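Local coordinates for protein glycoside Hydrolase (Bacteroides uniformis, PDB 5TA0) that probably hydrolyses agarose chains as a family GH86 glycoside hydrolase, its barrel domain here holding an agarose-derived oligosaccharide, at residues H226-A230 with K273-F277; Y283-C287 with L345-S349; Q292-G297 with N451-K455; W417-K421 with V445-I449; K455-L461 with D499-T505. One frame throughout, in Å; residues are numbered along the deposited sequence. Where two conformers were deposited one is given.

Interaction 1: H226-A230 with K273-F277; sequences HSTIA and KDMDF. With EDO (1,2-ethanediol), chain L.
One carboxylate oxygen, Asp274 OD2, serves two donors: the hydroxyl of Ser227 on the helix and the ammonium group of Lys273, its own neighbour in the chain. Ser227 OG donates to Asp274 OD2 over 2.7 Å, arriving on the anti side and 17° out of the carboxylate plane. Lys273 NZ instead comes from above that plane and forms a salt bridge of 3.2 Å with Asp274 OD2. The buried part of the contact belongs to Met275, whose bend at chi3 (93°) turns the terminal methyl onto the helix. Met275 CE lies 3.9 Å from Ala230 CB and 3.6 Å from His226 O. The sulfur stays at the edge of the His226 imidazole, 76° off the ring normal, while His226 ND1 is bonded to Leu222 O. Helix 219-236 is thus joined to the loop that leads into strand 277-285 of the barrel. Sharing one oxygen between a hydroxyl and an ammonium group would probably stabilise the negative charge of Asp274 at the partly exposed end of the contact.

Interaction 2: Y283-C287 with L345-S349; sequences YDFPC and LRLKS
Asp284 and Ser349 form the tight part of this contact: Ser349 OG donates at 2.6 Å to the anti lone pair of Asp284 OD2, the one turned away from OD1. The other oxygen, Asp284 OD1, accepts the backbone N-H groups of Arg295 and Lys296, which leaves the carboxylate held from both ends. Further along, the fit is looser, although every touching residue is buried. Pro286 CB stands 4.3 Å from Leu345 CD2, and Cys287 SG is 4.0 Å from Leu345 CD1, the sulfur sitting between the backbone N and the carbonyl carbon (chi1 54°). Lys348 NZ passes 4.2 Å from Pro286 CB on its way to a salt bridge with Glu506. These longer separations are van der Waals contacts without a polar bond. Phe285, pointing away from the helix, touches a galactose of the bound glycan. Strand 277-285 runs between strands 242-247 and 321-326 in the parallel sheet of the barrel, and helix 340-358, which leads from strand 321-326 to strand 364-369, packs on the Asp284 side of strand 277-285.

Interaction 3: Q292-G297 with N451-K455; sequences QMYRKG and NLDFK. With EDO (1,2-ethanediol), chain U.
Leu452 and Phe454 carry the direct contact of 451-455 with Lys296, Gly297 and Tyr294; ahead of them Asn451 O reaches Lys296 NZ only through a water, 2.8 Å from Asn451 O. The side chain of Asn451 works inward: OD1 accepts from Asp453 N, and ND2 donates to Lys455 O. Leu452 follows with both methyls on the other segment, Leu452 CD2 at 4.1 Å from Lys296 CG and Leu452 CD1 at 4.0 Å from Gly297 CA. A second water, 2.7 Å from Lys296 NZ, links that amine to Leu452 O, while Glu506 supplies its salt bridge. The Asn451 bond to the N-H two residues on defines an Asx turn, placed where strand 444-451 of the beta-sandwich turns toward strand 457-464. Asp453 next accepts Phe454 N on OD1 and pairs with Lys455 NZ through OD2. Phe454 CE1 then lies 3.8 Å from Tyr294 CE2, the rings oblique with planes at 32°, and Leu452 O stands 3.7 Å above one face of the Phe454 ring.

Interaction 4: W417-K421 with V445-I449; sequences WKDVK and VYFII
Trp417 to Val420 form a type II beta turn that lies against strand 445-449, with the CA atoms of Val420 and Tyr446 6.1 Å apart. Val420 N closes the turn on Trp417 O at 3.3 Å, and Asp419 takes the positive phi (78°) expected at its third position. No hydrogen bond passes directly between the segments. Tyr446 CG is anti to its carbonyl carbon (chi1 -56°), which carries the ring under the turn. Val420 CA sits over the centre of the Tyr446 ring, 3.9 Å from the centroid and 10° off its normal, a CH-pi contact. The phenol continues past the turn: Tyr446 OH donates to a water at 2.6 Å, and that water donates to Asp419 O, which also accepts Lys421 NZ. Replacing Tyr446 by an alanine would remove the ring beneath Val420 and is likely to leave the bridging water without its phenol donor, opening a gap beside the turn. Ile448 meets Trp417 at about a right angle, with Ile448 CG2 3.8 Å from Trp417 CH2; Asn351 OD1 accepts from the indole N-H. The turn, between helix 411-416 and strand 423-429, thus packs on strand 444-451 of the beta-sandwich domain, with barrel helix 340-358 against Trp417 and Ile448.

Interaction 5: K455-L461 with D499-T505; sequences KPVDLNL and DHFTLET
Asp458 CG (chi1 -66°) and Thr502 OG1 (chi1 -62°) are each anti to the carbonyl carbon of their own residue; as directly paired residues (a non-hydrogen-bonded antiparallel pair) they share a face, their side chains running side by side. Thr502 OG1 then donates to Asp458 OD1 at 2.7 Å, from the anti side and somewhat out of the carboxylate plane, while Thr502 CG2 rests 3.9 Å from Pro456 CB. A valine in place of Thr502 would lack the hydroxyl, and Asp458 OD1 would probably lose this donor, leaving the carboxylate freer to turn. The backbone is regular: Val457 pairs with Leu503 through two bonds, and Leu459 pairs likewise with Phe501, its N reaching Phe501 O at 2.8 Å. Leu461 N extends the register to Asp499 O over 2.9 Å. On the opposite face, Leu459 CD1 packs 4.0 Å from Leu503 CB, and Leu461 CD1 lies 3.9 Å from Phe501 CB. That apolar face packs across onto Ile449 and Cys509 of strands 444-451 and 508-514, neither next to this pair in the sheet. With directions 151° apart, strands 457-461 and 500-503 are an antiparallel pair, the latter outermost in its sheet of the beta-sandwich domain.

How the interactions relate
From the N terminus, interaction 1 closes a 42-residue loop between helix 219-236 and the approach to strand 277-285, and interaction 2 one of 57. Interactions 2 and 3 cross, their segments alternating, and Phe285 O with Met293 N joins them. Interaction 3 closes the longest loop, from the barrel to the turn after strand 444-451; interaction 4 falls within that span, closing 23 residues and setting the turn at 417-421 against the same strand. Interaction 5 closes 37, starting at Lys455, shared with interaction 3. Ile449 packs on Leu459 and Leu503, linking interactions 4 and 5. Interactions 1 and 2 stay within the barrel, interaction 3 ties it to the sandwich, and interaction 5 lies within the sandwich.

Interaction 1: H226-A230 with K273-F277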
# COMPACT_ATOMS: atom_id res chain seq x y z
N HIS A 226 -12.94 -11.40 13.58
CA HIS A 226 -11.61 -10.84 13.73
C HIS A 226 -11.20 -10.65 15.20
O HIS A 226 -10.06 -10.94 15.55
CB HIS A 226 -11.47 -9.50 12.99
CG HIS A 226 -11.21 -9.65 11.52
ND1 HIS A 226 -12.15 -10.10 10.62
CD2 HIS A 226 -10.09 -9.43 10.80
CE1 HIS A 226 -11.61 -10.16 9.42
NE2 HIS A 226 -10.37 -9.74 9.49
N SER A 227 -12.09 -10.17 16.05
CA SER A 227 -11.77 -10.04 17.48
C SER A 227 -11.47 -11.40 18.09
O SER A 227 -10.52 -11.55 18.86
CB SER A 227 -12.91 -9.39 18.22
OG SER A 227 -13.09 -8.03 17.81
N THR A 228 -12.26 -12.40 17.72
CA THR A 228 -12.06 -13.74 18.26
C THR A 228 -10.74 -14.34 17.79
O THR A 228 -10.00 -14.94 18.57
CB THR A 228 -13.26 -14.61 17.91
OG1 THR A 228 -14.41 -14.04 18.58
CG2 THR A 228 -13.07 -16.07 18.38
N ILE A 229 -10.40 -14.16 16.51
CA ILE A 229 -9.11 -14.65 16.02
C ILE A 229 -7.95 -13.96 16.74
O ILE A 229 -7.00 -14.63 17.17
CB ILE A 229 -8.96 -14.51 14.48
CG1 ILE A 229 -10.05 -15.29 13.74
CG2 ILE A 229 -7.58 -14.97 14.04
CD1 ILE A 229 -10.16 -16.77 14.04
N ALA A 230 -8.02 -12.65 16.89
CA ALA A 230 -6.95 -11.92 17.56
C ALA A 230 -6.74 -12.47 18.97
O ALA A 230 -5.59 -12.69 19.41
CB ALA A 230 -7.24 -10.43 17.57
N LYS A 273 -10.71 -1.69 18.08
CA LYS A 273 -9.97 -1.68 19.34
C LYS A 273 -9.13 -2.93 19.57
O LYS A 273 -8.21 -2.89 20.38
CB LYS A 273 -10.94 -1.47 20.53
CG LYS A 273 -11.86 -2.65 20.80
CD LYS A 273 -12.94 -2.39 21.86
CE LYS A 273 -13.66 -3.68 22.26
NZ LYS A 273 -14.07 -4.57 21.12
N ASP A 274 -9.47 -4.03 18.90
CA ASP A 274 -8.77 -5.29 19.06
C ASP A 274 -7.69 -5.53 18.02
O ASP A 274 -6.92 -6.47 18.14
CB ASP A 274 -9.79 -6.44 19.02
CG ASP A 274 -10.85 -6.32 20.09
OD1 ASP A 274 -10.51 -5.97 21.25
OD2 ASP A 274 -12.03 -6.57 19.76
N MET A 275 -7.62 -4.68 17.00
CA MET A 275 -6.63 -4.82 15.93
C MET A 275 -5.39 -4.00 16.27
O MET A 275 -5.48 -2.83 16.67
CB MET A 275 -7.20 -4.35 14.61
CG MET A 275 -8.40 -5.15 14.08
SD MET A 275 -8.11 -6.92 13.75
CE MET A 275 -8.64 -7.64 15.31
N ASP A 276 -4.21 -4.60 16.08
CA ASP A 276 -2.94 -3.84 16.13
C ASP A 276 -2.70 -3.01 14.89
O ASP A 276 -1.97 -2.02 14.94
CB ASP A 276 -1.77 -4.77 16.38
CG ASP A 276 -1.94 -5.53 17.68
OD1 ASP A 276 -1.87 -4.89 18.76
OD2 ASP A 276 -2.21 -6.73 17.64
N PHE A 277 -3.23 -3.45 13.75
CA PHE A 277 -3.06 -2.72 12.50
C PHE A 277 -4.28 -2.99 11.62
O PHE A 277 -5.00 -3.98 11.83
CB PHE A 277 -1.74 -3.10 11.78
CG PHE A 277 -1.65 -4.53 11.35
CD1 PHE A 277 -1.22 -5.53 12.24
CD2 PHE A 277 -1.98 -4.91 10.05
CE1 PHE A 277 -1.14 -6.85 11.84
CE2 PHE A 277 -1.89 -6.22 9.66
CZ PHE A 277 -1.48 -7.20 10.55
C1 EDO L . -4.70 -4.46 21.32
O1 EDO L . -3.64 -5.27 20.82
C2 EDO L . -5.09 -3.46 20.25
O2 EDO L . -3.94 -2.83 19.68

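Interaction 2: Y283-C287 with L345-S349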
# COMPACT_ATOMS: atom_id res chain seq x y z
N TYR A 283 -5.89 -1.77 -5.75
CA TYR A 283 -5.60 -2.04 -7.14
C TYR A 283 -6.25 -1.02 -8.07
O TYR A 283 -7.45 -0.75 -8.00
CB TYR A 283 -6.09 -3.42 -7.50
CG TYR A 283 -5.22 -4.54 -6.99
CD1 TYR A 283 -4.01 -4.80 -7.57
CD2 TYR A 283 -5.66 -5.36 -5.99
CE1 TYR A 283 -3.23 -5.86 -7.14
CE2 TYR A 283 -4.90 -6.43 -5.57
CZ TYR A 283 -3.68 -6.68 -6.14
OH TYR A 283 -2.94 -7.78 -5.73
N ASP A 284 -5.42 -0.48 -8.95
CA ASP A 284 -5.90 0.28 -10.11
C ASP A 284 -6.51 -0.69 -11.11
O ASP A 284 -6.09 -1.84 -11.21
CB ASP A 284 -4.72 0.97 -10.81
CG ASP A 284 -4.22 2.23 -10.10
OD1 ASP A 284 -5.00 2.89 -9.37
OD2 ASP A 284 -3.05 2.59 -10.34
N PHE A 285 -7.50 -0.19 -11.84
CA PHE A 285 -8.09 -0.93 -12.97
C PHE A 285 -7.79 -0.20 -14.29
O PHE A 285 -8.62 0.56 -14.80
CB PHE A 285 -9.61 -1.10 -12.83
CG PHE A 285 -10.10 -2.03 -11.74
CD1 PHE A 285 -9.28 -2.83 -10.97
CD2 PHE A 285 -11.47 -2.12 -11.52
CE1 PHE A 285 -9.82 -3.69 -10.02
CE2 PHE A 285 -12.01 -2.95 -10.56
CZ PHE A 285 -11.18 -3.75 -9.82
N PRO A 286 -6.60 -0.41 -14.87
CA PRO A 286 -6.28 0.27 -16.14
C PRO A 286 -7.02 -0.24 -17.36
O PRO A 286 -7.01 0.45 -18.38
CB PRO A 286 -4.78 0.01 -16.30
CG PRO A 286 -4.56 -1.28 -15.55
CD PRO A 286 -5.45 -1.18 -14.36
N CYS A 287 -7.66 -1.39 -17.29
CA CYS A 287 -8.28 -1.99 -18.48
C CYS A 287 -9.33 -3.02 -18.08
O CYS A 287 -9.07 -4.22 -18.10
CB CYS A 287 -7.21 -2.60 -19.37
SG CYS A 287 -6.12 -3.79 -18.57
N LEU A 345 1.79 -2.11 -17.16
CA LEU A 345 0.55 -1.72 -16.49
C LEU A 345 0.69 -1.85 -14.98
O LEU A 345 0.24 -0.98 -14.26
CB LEU A 345 -0.64 -2.53 -16.98
CG LEU A 345 -1.02 -2.32 -18.46
CD1 LEU A 345 -2.20 -3.20 -18.77
CD2 LEU A 345 -1.34 -0.87 -18.79
N ARG A 346 1.37 -2.90 -14.54
CA ARG A 346 1.62 -3.08 -13.10
C ARG A 346 2.66 -2.07 -12.60
O ARG A 346 2.48 -1.47 -11.52
CB ARG A 346 2.10 -4.50 -12.83
CG ARG A 346 1.12 -5.58 -13.28
CD ARG A 346 1.59 -6.94 -12.80
NE ARG A 346 1.32 -7.08 -11.39
CZ ARG A 346 0.11 -7.35 -10.89
NH1 ARG A 346 -0.09 -7.40 -9.57
NH2 ARG A 346 -0.92 -7.60 -11.69
N LEU A 347 3.73 -1.90 -13.34
CA LEU A 347 4.82 -0.99 -12.95
C LEU A 347 4.31 0.42 -12.66
O LEU A 347 4.68 1.06 -11.64
CB LEU A 347 5.93 -0.94 -14.01
CG LEU A 347 6.83 -2.17 -14.06
CD1 LEU A 347 7.61 -2.17 -15.36
CD2 LEU A 347 7.76 -2.23 -12.86
N LYS A 348 3.51 0.97 -13.57
CA LYS A 348 3.13 2.39 -13.42
C LYS A 348 2.23 2.60 -12.22
O LYS A 348 2.31 3.63 -11.56
CB LYS A 348 2.54 2.97 -14.72
CG LYS A 348 1.21 2.43 -15.14
CD LYS A 348 0.81 2.97 -16.51
CE LYS A 348 -0.45 2.36 -17.08
NZ LYS A 348 -1.69 2.90 -16.46
N SER A 349 1.36 1.62 -11.93
CA SER A 349 0.54 1.70 -10.72
C SER A 349 1.40 1.57 -9.47
O SER A 349 1.17 2.29 -8.49
CB SER A 349 -0.55 0.64 -10.75
OG SER A 349 -1.57 1.00 -11.68

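Interaction 3: Q292-G297 with N451-K455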
# COMPACT_ATOMS: atom_id res chain seq x y z
N GLN A 292 -10.88 2.70 -17.72
CA GLN A 292 -9.73 3.05 -16.87
C GLN A 292 -10.21 3.65 -15.56
O GLN A 292 -10.60 4.82 -15.52
CB GLN A 292 -8.81 4.05 -17.58
CG GLN A 292 -7.69 3.45 -18.42
CD GLN A 292 -6.84 4.47 -19.15
OE1 GLN A 292 -5.74 4.84 -18.70
NE2 GLN A 292 -7.34 4.95 -20.28
N MET A 293 -10.18 2.85 -14.49
CA MET A 293 -10.69 3.27 -13.18
C MET A 293 -9.56 3.20 -12.17
O MET A 293 -9.16 2.12 -11.71
CB MET A 293 -11.86 2.41 -12.75
CG MET A 293 -13.07 2.60 -13.66
SD MET A 293 -14.35 1.36 -13.41
CE MET A 293 -13.56 0.03 -14.29
N TYR A 294 -9.01 4.37 -11.85
CA TYR A 294 -7.80 4.47 -11.04
C TYR A 294 -8.07 4.79 -9.59
O TYR A 294 -9.01 5.52 -9.25
CB TYR A 294 -6.87 5.53 -11.62
CG TYR A 294 -6.27 5.06 -12.93
CD1 TYR A 294 -5.40 3.98 -12.97
CD2 TYR A 294 -6.63 5.63 -14.15
CE1 TYR A 294 -4.89 3.50 -14.15
CE2 TYR A 294 -6.10 5.15 -15.33
CZ TYR A 294 -5.24 4.10 -15.34
OH TYR A 294 -4.70 3.61 -16.50
N ARG A 295 -7.23 4.21 -8.73
CA ARG A 295 -7.08 4.63 -7.35
C ARG A 295 -5.92 5.63 -7.21
O ARG A 295 -6.00 6.58 -6.41
CB ARG A 295 -6.82 3.43 -6.46
CG ARG A 295 -7.95 2.41 -6.46
CD ARG A 295 -7.71 1.31 -5.46
NE ARG A 295 -8.75 0.30 -5.53
CZ ARG A 295 -9.87 0.27 -4.80
NH1 ARG A 295 -10.13 1.19 -3.87
NH2 ARG A 295 -10.74 -0.71 -5.02
N LYS A 296 -4.82 5.39 -7.94
CA LYS A 296 -3.69 6.31 -7.88
C LYS A 296 -4.18 7.73 -8.14
O LYS A 296 -5.10 7.96 -8.94
CB LYS A 296 -2.56 5.91 -8.82
CG LYS A 296 -2.87 5.91 -10.33
CD LYS A 296 -1.62 5.43 -11.06
CE LYS A 296 -1.82 5.21 -12.55
NZ LYS A 296 -1.59 6.45 -13.35
N GLY A 297 -3.61 8.67 -7.40
CA GLY A 297 -4.13 10.03 -7.36
C GLY A 297 -5.11 10.25 -6.24
O GLY A 297 -4.99 9.66 -5.16
N ASN A 451 4.67 10.87 -12.57
CA ASN A 451 3.64 11.53 -13.35
C ASN A 451 2.32 10.76 -13.25
O ASN A 451 2.27 9.61 -13.63
CB ASN A 451 4.13 11.59 -14.80
CG ASN A 451 3.25 12.43 -15.70
OD1 ASN A 451 2.33 13.14 -15.25
ND2 ASN A 451 3.53 12.33 -17.03
N LEU A 452 1.28 11.43 -12.75
CA LEU A 452 -0.10 10.94 -12.76
C LEU A 452 -0.87 11.35 -14.02
O LEU A 452 -1.96 10.84 -14.25
CB LEU A 452 -0.85 11.44 -11.53
CG LEU A 452 -0.38 10.87 -10.19
CD1 LEU A 452 -0.96 11.71 -9.07
CD2 LEU A 452 -0.76 9.39 -10.01
N ASP A 453 -0.31 12.25 -14.83
CA ASP A 453 -0.98 12.68 -16.07
C ASP A 453 -0.76 11.65 -17.17
O ASP A 453 0.14 10.81 -17.12
CB ASP A 453 -0.47 14.07 -16.48
CG ASP A 453 -1.47 14.87 -17.32
OD1 ASP A 453 -2.55 14.35 -17.70
OD2 ASP A 453 -1.13 16.04 -17.58
N PHE A 454 -1.63 11.73 -18.19
CA PHE A 454 -1.67 10.81 -19.33
C PHE A 454 -1.03 11.41 -20.58
O PHE A 454 -1.38 11.04 -21.72
CB PHE A 454 -3.12 10.38 -19.55
CG PHE A 454 -3.71 9.75 -18.35
CD1 PHE A 454 -3.43 8.43 -18.04
CD2 PHE A 454 -4.41 10.51 -17.46
CE1 PHE A 454 -3.94 7.86 -16.88
CE2 PHE A 454 -4.91 9.96 -16.31
CZ PHE A 454 -4.67 8.63 -16.02
N LYS A 455 -0.06 12.28 -20.37
CA LYS A 455 0.77 12.83 -21.42
C LYS A 455 2.11 13.17 -20.79
O LYS A 455 2.20 13.24 -19.55
CB LYS A 455 0.16 14.10 -22.01
CG LYS A 455 -0.13 15.20 -21.02
CD LYS A 455 -0.74 16.42 -21.73
CE LYS A 455 -1.00 17.56 -20.77
NZ LYS A 455 -2.20 17.37 -19.91
C1 EDO U . -10.91 3.06 -8.79
O1 EDO U . -11.36 3.57 -7.56
C2 EDO U . -11.39 1.64 -8.97
O2 EDO U . -10.24 0.90 -9.29
O HOH W 1 1.09 7.16 -12.97
O HOH W 2 -3.10 8.68 -12.89

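Interaction 4: W417-K421 with V445-I449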
# COMPACT_ATOMS: atom_id res chain seq x y z
N TRP A 417 14.64 1.70 -8.29
CA TRP A 417 14.75 2.11 -6.88
C TRP A 417 16.04 1.64 -6.22
O TRP A 417 16.22 1.79 -5.01
CB TRP A 417 13.51 1.61 -6.10
CG TRP A 417 12.28 2.42 -6.42
CD1 TRP A 417 11.39 2.21 -7.46
CD2 TRP A 417 11.81 3.59 -5.74
NE1 TRP A 417 10.43 3.17 -7.45
CE2 TRP A 417 10.67 4.03 -6.41
CE3 TRP A 417 12.25 4.31 -4.62
CZ2 TRP A 417 9.94 5.16 -5.99
CZ3 TRP A 417 11.52 5.41 -4.20
CH2 TRP A 417 10.40 5.83 -4.88
N LYS A 418 16.97 1.05 -6.98
CA LYS A 418 18.24 0.57 -6.42
C LYS A 418 18.96 1.73 -5.71
O LYS A 418 18.95 2.87 -6.18
CB LYS A 418 19.12 -0.02 -7.54
CG LYS A 418 20.31 -0.81 -7.05
CD LYS A 418 21.17 -1.28 -8.21
CE LYS A 418 22.26 -2.25 -7.79
NZ LYS A 418 23.30 -1.61 -6.92
N ASP A 419 19.51 1.44 -4.53
CA ASP A 419 20.32 2.38 -3.76
C ASP A 419 19.52 3.42 -2.99
O ASP A 419 20.09 4.03 -2.08
CB ASP A 419 21.38 3.12 -4.61
CG ASP A 419 22.17 2.20 -5.50
OD1 ASP A 419 22.80 1.28 -4.96
OD2 ASP A 419 22.16 2.41 -6.74
N VAL A 420 18.26 3.69 -3.33
CA VAL A 420 17.52 4.83 -2.77
C VAL A 420 17.36 4.60 -1.26
O VAL A 420 16.84 3.56 -0.84
CB VAL A 420 16.15 5.00 -3.43
CG1 VAL A 420 15.33 6.06 -2.71
CG2 VAL A 420 16.28 5.33 -4.92
N LYS A 421 17.85 5.56 -0.48
CA LYS A 421 17.80 5.51 0.98
C LYS A 421 18.23 6.88 1.46
O LYS A 421 18.75 7.70 0.69
CB LYS A 421 18.70 4.41 1.57
CG LYS A 421 20.20 4.63 1.36
CD LYS A 421 21.07 3.51 1.94
CE LYS A 421 20.94 2.23 1.16
NZ LYS A 421 21.63 2.28 -0.15
N VAL A 445 22.17 11.98 -3.30
CA VAL A 445 20.80 12.48 -3.16
C VAL A 445 19.94 11.86 -4.25
O VAL A 445 20.32 11.89 -5.41
CB VAL A 445 20.72 14.01 -3.28
CG1 VAL A 445 19.31 14.52 -3.00
CG2 VAL A 445 21.71 14.65 -2.31
N TYR A 446 18.79 11.31 -3.86
CA TYR A 446 17.85 10.63 -4.76
C TYR A 446 16.62 11.49 -4.85
O TYR A 446 15.96 11.74 -3.83
CB TYR A 446 17.52 9.22 -4.25
CG TYR A 446 18.75 8.41 -4.07
CD1 TYR A 446 19.35 7.80 -5.16
CD2 TYR A 446 19.36 8.30 -2.82
CE1 TYR A 446 20.52 7.09 -5.02
CE2 TYR A 446 20.54 7.58 -2.66
CZ TYR A 446 21.11 6.98 -3.77
OH TYR A 446 22.29 6.29 -3.67
N PHE A 447 16.32 11.98 -6.05
CA PHE A 447 15.20 12.86 -6.33
C PHE A 447 14.23 12.08 -7.21
O PHE A 447 14.57 11.71 -8.35
CB PHE A 447 15.75 14.11 -7.04
CG PHE A 447 14.76 15.23 -7.25
CD1 PHE A 447 13.57 15.37 -6.56
CD2 PHE A 447 15.12 16.24 -8.16
CE1 PHE A 447 12.74 16.46 -6.78
CE2 PHE A 447 14.31 17.33 -8.36
CZ PHE A 447 13.14 17.44 -7.67
N ILE A 448 13.06 11.75 -6.65
CA ILE A 448 12.10 10.87 -7.35
C ILE A 448 10.92 11.69 -7.78
O ILE A 448 10.35 12.44 -7.00
CB ILE A 448 11.62 9.71 -6.45
CG1 ILE A 448 12.78 8.96 -5.81
CG2 ILE A 448 10.75 8.75 -7.24
CD1 ILE A 448 13.00 9.26 -4.35
N ILE A 449 10.53 11.55 -9.06
CA ILE A 449 9.42 12.31 -9.62
C ILE A 449 8.53 11.35 -10.40
O ILE A 449 9.04 10.55 -11.17
CB ILE A 449 9.89 13.48 -10.53
CG1 ILE A 449 11.04 14.26 -9.84
CG2 ILE A 449 8.73 14.38 -10.90
CD1 ILE A 449 11.67 15.34 -10.71
O HOH W 3 22.91 5.23 -1.36

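Interaction 5: K455-L461 with D499-T505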
# COMPACT_ATOMS: atom_id res chain seq x y z
N LYS A 455 -0.06 12.28 -20.37
CA LYS A 455 0.77 12.83 -21.42
C LYS A 455 2.11 13.17 -20.79
O LYS A 455 2.20 13.24 -19.55
CB LYS A 455 0.16 14.10 -22.01
CG LYS A 455 -0.13 15.20 -21.02
CD LYS A 455 -0.74 16.42 -21.73
CE LYS A 455 -1.00 17.56 -20.77
NZ LYS A 455 -2.20 17.37 -19.91
N PRO A 456 3.14 13.40 -21.61
CA PRO A 456 4.43 13.83 -21.08
C PRO A 456 4.33 15.21 -20.44
O PRO A 456 3.46 15.99 -20.83
CB PRO A 456 5.33 13.85 -22.31
CG PRO A 456 4.67 12.93 -23.29
CD PRO A 456 3.22 13.13 -23.06
N VAL A 457 5.17 15.47 -19.44
CA VAL A 457 5.18 16.73 -18.72
C VAL A 457 6.63 17.23 -18.71
O VAL A 457 7.57 16.53 -18.30
CB VAL A 457 4.62 16.57 -17.29
CG1 VAL A 457 4.69 17.89 -16.52
CG2 VAL A 457 3.19 16.08 -17.33
N ASP A 458 6.81 18.46 -19.19
CA ASP A 458 8.11 19.11 -19.19
C ASP A 458 8.36 19.72 -17.81
O ASP A 458 7.55 20.51 -17.31
CB ASP A 458 8.15 20.22 -20.26
CG ASP A 458 8.05 19.69 -21.67
OD1 ASP A 458 8.50 18.56 -21.97
OD2 ASP A 458 7.54 20.44 -22.52
N LEU A 459 9.49 19.35 -17.22
CA LEU A 459 9.85 19.78 -15.89
C LEU A 459 11.03 20.74 -15.92
O LEU A 459 11.98 20.52 -16.68
CB LEU A 459 10.25 18.59 -15.01
CG LEU A 459 9.32 17.39 -14.97
CD1 LEU A 459 9.92 16.28 -14.13
CD2 LEU A 459 7.95 17.78 -14.46
N ASN A 460 10.95 21.78 -15.10
CA ASN A 460 12.08 22.66 -14.84
C ASN A 460 12.54 22.38 -13.41
O ASN A 460 11.78 22.57 -12.47
CB ASN A 460 11.67 24.14 -15.00
CG ASN A 460 11.32 24.50 -16.44
OD1 ASN A 460 11.89 23.97 -17.40
ND2 ASN A 460 10.37 25.41 -16.59
N LEU A 461 13.78 21.90 -13.28
CA LEU A 461 14.35 21.43 -12.01
C LEU A 461 15.21 22.49 -11.34
O LEU A 461 16.09 23.06 -11.99
CB LEU A 461 15.21 20.18 -12.21
CG LEU A 461 14.51 18.92 -12.77
CD1 LEU A 461 14.19 19.01 -14.24
CD2 LEU A 461 15.38 17.70 -12.51
N ASP A 499 18.81 20.77 -15.87
CA ASP A 499 17.91 21.88 -15.59
C ASP A 499 16.49 21.65 -16.10
O ASP A 499 15.55 22.27 -15.59
CB ASP A 499 18.47 23.18 -16.18
CG ASP A 499 19.75 23.63 -15.53
OD1 ASP A 499 19.97 23.36 -14.32
OD2 ASP A 499 20.57 24.26 -16.24
N HIS A 500 16.35 20.79 -17.11
CA HIS A 500 15.07 20.49 -17.74
C HIS A 500 15.03 19.00 -18.00
O HIS A 500 16.06 18.38 -18.30
CB HIS A 500 14.91 21.23 -19.08
CG HIS A 500 15.17 22.71 -18.98
ND1 HIS A 500 14.25 23.59 -18.46
CD2 HIS A 500 16.26 23.44 -19.31
CE1 HIS A 500 14.75 24.81 -18.48
NE2 HIS A 500 15.97 24.75 -18.99
N PHE A 501 13.83 18.43 -17.89
CA PHE A 501 13.62 17.01 -18.14
C PHE A 501 12.15 16.79 -18.50
O PHE A 501 11.27 17.35 -17.86
CB PHE A 501 13.98 16.22 -16.89
CG PHE A 501 13.81 14.73 -17.05
CD1 PHE A 501 12.69 14.08 -16.55
CD2 PHE A 501 14.78 13.99 -17.69
CE1 PHE A 501 12.54 12.72 -16.70
CE2 PHE A 501 14.63 12.61 -17.84
CZ PHE A 501 13.50 11.99 -17.34
N THR A 502 11.91 16.01 -19.55
CA THR A 502 10.55 15.65 -19.95
C THR A 502 10.25 14.27 -19.36
O THR A 502 10.84 13.28 -19.76
CB THR A 502 10.40 15.62 -21.47
OG1 THR A 502 10.65 16.95 -21.96
CG2 THR A 502 9.00 15.19 -21.89
N LEU A 503 9.31 14.25 -18.42
CA LEU A 503 8.87 13.00 -17.80
C LEU A 503 7.73 12.44 -18.64
O LEU A 503 6.75 13.12 -18.91
CB LEU A 503 8.43 13.28 -16.37
CG LEU A 503 8.05 12.07 -15.52
CD1 LEU A 503 9.13 11.03 -15.39
CD2 LEU A 503 7.65 12.60 -14.15
N GLU A 504 7.88 11.19 -19.07
CA GLU A 504 6.93 10.56 -19.97
C GLU A 504 5.58 10.27 -19.32
O GLU A 504 5.42 10.42 -18.11
CB GLU A 504 7.52 9.31 -20.60
CG GLU A 504 8.40 9.60 -21.82
CD GLU A 504 7.62 10.24 -22.97
OE1 GLU A 504 8.20 11.08 -23.66
OE2 GLU A 504 6.43 9.93 -23.12
N THR A 505 4.61 9.92 -20.15
CA THR A 505 3.25 9.60 -19.72
C THR A 505 3.28 8.55 -18.59
O THR A 505 3.85 7.48 -18.75
CB THR A 505 2.48 9.02 -20.90
OG1 THR A 505 2.45 10.02 -21.93
CG2 THR A 505 1.10 8.61 -20.53